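Local atomic coordinates of L-talarate/Galactarate Dehydratase (Salmonella typhimurium, PDB entry 2PP0), a protein that catalyses the magnesium-dependent dehydration of L-talarate and galactarate to 5-keto-4-deoxy-D-glucarate, and also epimerizes L-talarate to galactarate. Residues I28-L40 with A384-P398. Numbering follows the deposited sequence.
Sequences IEWVKLSLAFLPL and ARRWTQLTCEFGKRP
The indole of W30 carries the aliphatic part of R397 on one face, with CG of R397 3.6 Å from the centroid of the five-membered ring in a CH-pi contact, while the backbone N of K32 lies over the opposite face. The R397 guanidinium runs on with one face over W30 CZ2 of the benzene part, the planes 35° apart. At the ring edge, W30 NE1 donates to E393 OE1 (3.1 Å) within the indole plane but from above the carboxylate plane, the two planes standing 80° apart. The same oxygen forms a salt bridge with R397 NH2 (3.1 Å), so one carboxylate ties both groups together. W30 reaches this position because its CG is anti to the backbone N (chi1 -177°). At the other end, one face of the W387 indole receives F37 O and P39 CD, the latter in a CH-pi contact 3.7 Å from the centroid of the indole's five-membered ring.

Between these indoles, strands 28-40 and 388-395 pair antiparallel. Q389 and L390 form a classic bulge opposite L35, whose carbonyl accepts from both of their backbone N-H groups. L33 O is likewise gripped twice, by C392 N and by T391 OG1 (2.9 Å). L33, L35, L390, C392 and F394 project from one face, where helix 86-96 packs against L33, L35 and C392. On the other, a water bridges S34 OG, R385 NH1 and T388 OG1; T388 OG1 itself donates to A384 O, and R385 is also salt-bridged to E66.

The C-terminal strand thus completes the antiparallel sheet of the enolase-type N-terminal domain, pairing the end of the chain with the sheet's first strand. K32 NZ lies 3.5 Å from R385 NH1, a proximity of like charges that the carboxylates of E66 and E393 probably temper.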
# COMPACT_ATOMS: atom_id res chain seq x y z
N ILE B 28 -13.42 -8.55 -16.58
CA ILE B 28 -14.74 -8.39 -15.99
C ILE B 28 -15.76 -8.57 -17.12
O ILE B 28 -15.58 -8.03 -18.21
CB ILE B 28 -14.91 -6.98 -15.35
CG1 ILE B 28 -13.96 -6.84 -14.15
CG2 ILE B 28 -16.36 -6.77 -14.92
CD1 ILE B 28 -13.91 -5.44 -13.54
N GLU B 29 -16.83 -9.33 -16.87
CA GLU B 29 -17.83 -9.54 -17.90
C GLU B 29 -19.25 -9.24 -17.45
O GLU B 29 -20.16 -9.20 -18.27
CB GLU B 29 -17.77 -10.98 -18.43
CG GLU B 29 -16.41 -11.39 -18.98
CD GLU B 29 -16.47 -12.69 -19.76
OE1 GLU B 29 -17.22 -13.60 -19.34
OE2 GLU B 29 -15.75 -12.81 -20.78
N TRP B 30 -19.44 -9.04 -16.15
CA TRP B 30 -20.77 -8.78 -15.62
C TRP B 30 -20.73 -8.00 -14.31
O TRP B 30 -19.87 -8.25 -13.46
CB TRP B 30 -21.48 -10.11 -15.37
CG TRP B 30 -22.89 -10.00 -14.88
CD1 TRP B 30 -24.01 -9.77 -15.63
CD2 TRP B 30 -23.34 -10.16 -13.53
NE1 TRP B 30 -25.13 -9.80 -14.83
CE2 TRP B 30 -24.75 -10.03 -13.54
CE3 TRP B 30 -22.69 -10.41 -12.31
CZ2 TRP B 30 -25.52 -10.14 -12.38
CZ3 TRP B 30 -23.46 -10.52 -11.16
CH2 TRP B 30 -24.86 -10.39 -11.20
N VAL B 31 -21.66 -7.07 -14.15
CA VAL B 31 -21.76 -6.25 -12.95
C VAL B 31 -23.22 -6.02 -12.59
O VAL B 31 -24.03 -5.73 -13.46
CB VAL B 31 -21.13 -4.85 -13.14
CG1 VAL B 31 -21.14 -4.10 -11.82
CG2 VAL B 31 -19.74 -4.96 -13.70
N LYS B 32 -23.54 -6.13 -11.30
CA LYS B 32 -24.90 -5.89 -10.84
C LYS B 32 -24.89 -4.92 -9.66
O LYS B 32 -24.22 -5.16 -8.66
CB LYS B 32 -25.58 -7.18 -10.38
CG LYS B 32 -27.01 -6.94 -9.90
CD LYS B 32 -27.65 -8.22 -9.39
CE LYS B 32 -29.06 -7.95 -8.91
NZ LYS B 32 -29.65 -9.15 -8.28
N LEU B 33 -25.63 -3.83 -9.80
CA LEU B 33 -25.71 -2.83 -8.74
C LEU B 33 -27.10 -2.89 -8.11
O LEU B 33 -28.09 -3.11 -8.81
CB LEU B 33 -25.47 -1.43 -9.31
CG LEU B 33 -24.17 -1.22 -10.09
CD1 LEU B 33 -24.12 0.21 -10.62
CD2 LEU B 33 -22.96 -1.50 -9.20
N SER B 34 -27.16 -2.70 -6.80
CA SER B 34 -28.43 -2.72 -6.10
C SER B 34 -28.54 -1.58 -5.09
O SER B 34 -27.54 -1.18 -4.48
CB SER B 34 -28.60 -4.05 -5.34
OG SER B 34 -28.63 -5.15 -6.23
N LEU B 35 -29.75 -1.05 -4.95
CA LEU B 35 -30.02 -0.00 -3.98
C LEU B 35 -31.05 -0.61 -3.05
O LEU B 35 -32.18 -0.88 -3.46
CB LEU B 35 -30.60 1.25 -4.64
CG LEU B 35 -31.07 2.30 -3.62
CD1 LEU B 35 -29.90 2.68 -2.71
CD2 LEU B 35 -31.63 3.54 -4.33
N ALA B 36 -30.66 -0.83 -1.80
CA ALA B 36 -31.57 -1.41 -0.83
C ALA B 36 -31.70 -0.49 0.36
O ALA B 36 -30.88 0.40 0.57
CB ALA B 36 -31.04 -2.78 -0.38
N PHE B 37 -32.75 -0.70 1.15
CA PHE B 37 -32.97 0.11 2.33
C PHE B 37 -33.16 -0.77 3.56
O PHE B 37 -34.06 -1.61 3.61
CB PHE B 37 -34.16 1.04 2.13
CG PHE B 37 -33.84 2.23 1.27
CD1 PHE B 37 -33.23 3.36 1.81
CD2 PHE B 37 -34.10 2.20 -0.10
CE1 PHE B 37 -32.88 4.43 1.00
CE2 PHE B 37 -33.75 3.27 -0.92
CZ PHE B 37 -33.14 4.39 -0.37
N LEU B 38 -32.28 -0.57 4.52
CA LEU B 38 -32.28 -1.30 5.78
C LEU B 38 -33.13 -0.51 6.76
O LEU B 38 -32.77 0.59 7.17
CB LEU B 38 -30.84 -1.41 6.29
CG LEU B 38 -30.57 -2.04 7.64
CD1 LEU B 38 -30.81 -3.53 7.55
CD2 LEU B 38 -29.12 -1.77 8.05
N PRO B 39 -34.29 -1.06 7.16
CA PRO B 39 -35.17 -0.37 8.10
C PRO B 39 -34.77 -0.48 9.57
O PRO B 39 -34.27 -1.51 10.03
CB PRO B 39 -36.53 -1.02 7.83
CG PRO B 39 -36.14 -2.44 7.51
CD PRO B 39 -34.95 -2.25 6.59
N LEU B 40 -34.99 0.61 10.30
CA LEU B 40 -34.70 0.68 11.73
C LEU B 40 -36.03 0.99 12.42
O LEU B 40 -36.46 2.15 12.46
CB LEU B 40 -33.69 1.80 12.02
CG LEU B 40 -32.28 1.69 11.43
CD1 LEU B 40 -31.53 2.99 11.71
CD2 LEU B 40 -31.55 0.51 12.04
N ALA B 384 -31.48 -9.29 2.02
CA ALA B 384 -30.87 -8.17 1.32
C ALA B 384 -31.56 -7.99 -0.03
O ALA B 384 -31.68 -6.88 -0.54
CB ALA B 384 -29.37 -8.43 1.11
N ARG B 385 -32.02 -9.10 -0.60
CA ARG B 385 -32.72 -9.05 -1.88
C ARG B 385 -34.11 -8.49 -1.64
O ARG B 385 -34.60 -7.68 -2.43
CB ARG B 385 -32.81 -10.45 -2.50
CG ARG B 385 -31.46 -11.15 -2.66
CD ARG B 385 -30.49 -10.33 -3.50
NE ARG B 385 -29.31 -11.11 -3.86
CZ ARG B 385 -28.29 -10.65 -4.59
NH1 ARG B 385 -28.30 -9.41 -5.05
NH2 ARG B 385 -27.28 -11.45 -4.87
N ARG B 386 -34.74 -8.92 -0.55
CA ARG B 386 -36.08 -8.45 -0.20
C ARG B 386 -36.06 -6.94 0.00
O ARG B 386 -37.03 -6.26 -0.33
CB ARG B 386 -36.57 -9.12 1.09
CG ARG B 386 -37.39 -10.39 0.93
CD ARG B 386 -37.97 -10.80 2.28
NE ARG B 386 -38.62 -9.67 2.95
CZ ARG B 386 -39.02 -9.67 4.23
NH1 ARG B 386 -38.84 -10.75 4.98
NH2 ARG B 386 -39.58 -8.59 4.75
N TRP B 387 -34.97 -6.42 0.55
CA TRP B 387 -34.86 -4.99 0.80
C TRP B 387 -34.35 -4.16 -0.37
O TRP B 387 -34.19 -2.95 -0.26
CB TRP B 387 -33.96 -4.74 2.01
CG TRP B 387 -34.62 -5.03 3.33
CD1 TRP B 387 -35.95 -4.96 3.61
CD2 TRP B 387 -33.96 -5.38 4.55
NE1 TRP B 387 -36.17 -5.24 4.93
CE2 TRP B 387 -34.97 -5.49 5.54
CE3 TRP B 387 -32.63 -5.60 4.92
CZ2 TRP B 387 -34.68 -5.82 6.87
CZ3 TRP B 387 -32.34 -5.92 6.24
CH2 TRP B 387 -33.37 -6.03 7.20
N THR B 388 -34.09 -4.81 -1.50
CA THR B 388 -33.61 -4.10 -2.68
C THR B 388 -34.79 -3.41 -3.36
O THR B 388 -35.81 -4.04 -3.64
CB THR B 388 -32.95 -5.07 -3.68
OG1 THR B 388 -31.76 -5.61 -3.09
CG2 THR B 388 -32.59 -4.35 -4.96
N GLN B 389 -34.65 -2.11 -3.62
CA GLN B 389 -35.71 -1.34 -4.27
C GLN B 389 -35.39 -1.09 -5.73
O GLN B 389 -36.29 -1.03 -6.57
CB GLN B 389 -35.94 -0.02 -3.54
CG GLN B 389 -36.79 -0.16 -2.28
CD GLN B 389 -36.93 1.14 -1.51
OE1 GLN B 389 -36.68 2.23 -2.05
NE2 GLN B 389 -37.34 1.05 -0.25
N LEU B 390 -34.11 -0.94 -6.05
CA LEU B 390 -33.68 -0.70 -7.42
C LEU B 390 -32.48 -1.58 -7.73
O LEU B 390 -31.70 -1.91 -6.84
CB LEU B 390 -33.28 0.77 -7.61
CG LEU B 390 -34.36 1.85 -7.49
CD1 LEU B 390 -33.72 3.24 -7.51
CD2 LEU B 390 -35.35 1.72 -8.64
N THR B 391 -32.33 -1.97 -8.99
CA THR B 391 -31.19 -2.79 -9.40
C THR B 391 -30.99 -2.65 -10.90
O THR B 391 -31.91 -2.26 -11.62
CB THR B 391 -31.41 -4.28 -9.04
OG1 THR B 391 -30.21 -5.02 -9.33
CG2 THR B 391 -32.56 -4.87 -9.83
N CYS B 392 -29.78 -2.93 -11.36
CA CYS B 392 -29.45 -2.87 -12.78
C CYS B 392 -28.25 -3.77 -13.05
O CYS B 392 -27.47 -4.06 -12.16
CB CYS B 392 -29.13 -1.43 -13.21
SG CYS B 392 -27.76 -0.63 -12.35
N GLU B 393 -28.13 -4.24 -14.29
CA GLU B 393 -27.03 -5.12 -14.65
C GLU B 393 -26.36 -4.72 -15.95
O GLU B 393 -26.96 -4.08 -16.82
CB GLU B 393 -27.54 -6.56 -14.75
CG GLU B 393 -27.98 -7.12 -13.41
CD GLU B 393 -28.57 -8.51 -13.52
OE1 GLU B 393 -28.14 -9.27 -14.41
OE2 GLU B 393 -29.45 -8.85 -12.70
N PHE B 394 -25.09 -5.10 -16.08
CA PHE B 394 -24.29 -4.79 -17.25
C PHE B 394 -23.53 -6.04 -17.66
O PHE B 394 -23.12 -6.83 -16.81
CB PHE B 394 -23.29 -3.67 -16.91
CG PHE B 394 -23.93 -2.45 -16.30
CD1 PHE B 394 -24.32 -1.38 -17.09
CD2 PHE B 394 -24.19 -2.40 -14.93
CE1 PHE B 394 -24.95 -0.27 -16.54
CE2 PHE B 394 -24.83 -1.30 -14.37
CZ PHE B 394 -25.21 -0.23 -15.17
N GLY B 395 -23.36 -6.24 -18.96
CA GLY B 395 -22.64 -7.40 -19.44
C GLY B 395 -23.47 -8.66 -19.42
O GLY B 395 -24.69 -8.62 -19.52
N LYS B 396 -22.79 -9.80 -19.28
CA LYS B 396 -23.47 -11.09 -19.28
C LYS B 396 -22.77 -12.05 -18.31
O LYS B 396 -21.56 -12.24 -18.39
CB LYS B 396 -23.45 -11.68 -20.69
CG LYS B 396 -24.20 -13.00 -20.85
CD LYS B 396 -24.10 -13.52 -22.27
CE LYS B 396 -25.01 -14.72 -22.50
NZ LYS B 396 -24.72 -15.82 -21.54
N ARG B 397 -23.54 -12.64 -17.40
CA ARG B 397 -22.97 -13.57 -16.44
C ARG B 397 -22.16 -14.62 -17.20
O ARG B 397 -22.61 -15.15 -18.21
CB ARG B 397 -24.08 -14.28 -15.65
CG ARG B 397 -24.95 -13.38 -14.80
CD ARG B 397 -25.89 -14.22 -13.95
NE ARG B 397 -26.86 -13.42 -13.20
CZ ARG B 397 -27.80 -12.67 -13.76
NH1 ARG B 397 -27.91 -12.60 -15.08
NH2 ARG B 397 -28.64 -11.98 -13.00
N PRO B 398 -20.95 -14.93 -16.71
CA PRO B 398 -20.09 -15.93 -17.36
C PRO B 398 -20.72 -17.33 -17.35
O PRO B 398 -21.58 -17.57 -16.48
CB PRO B 398 -18.81 -15.87 -16.54
CG PRO B 398 -18.78 -14.44 -16.07
CD PRO B 398 -20.21 -14.23 -15.65
OXT PRO B 398 -20.32 -18.16 -18.19
O HOH W 1 -29.93 -7.09 -4.75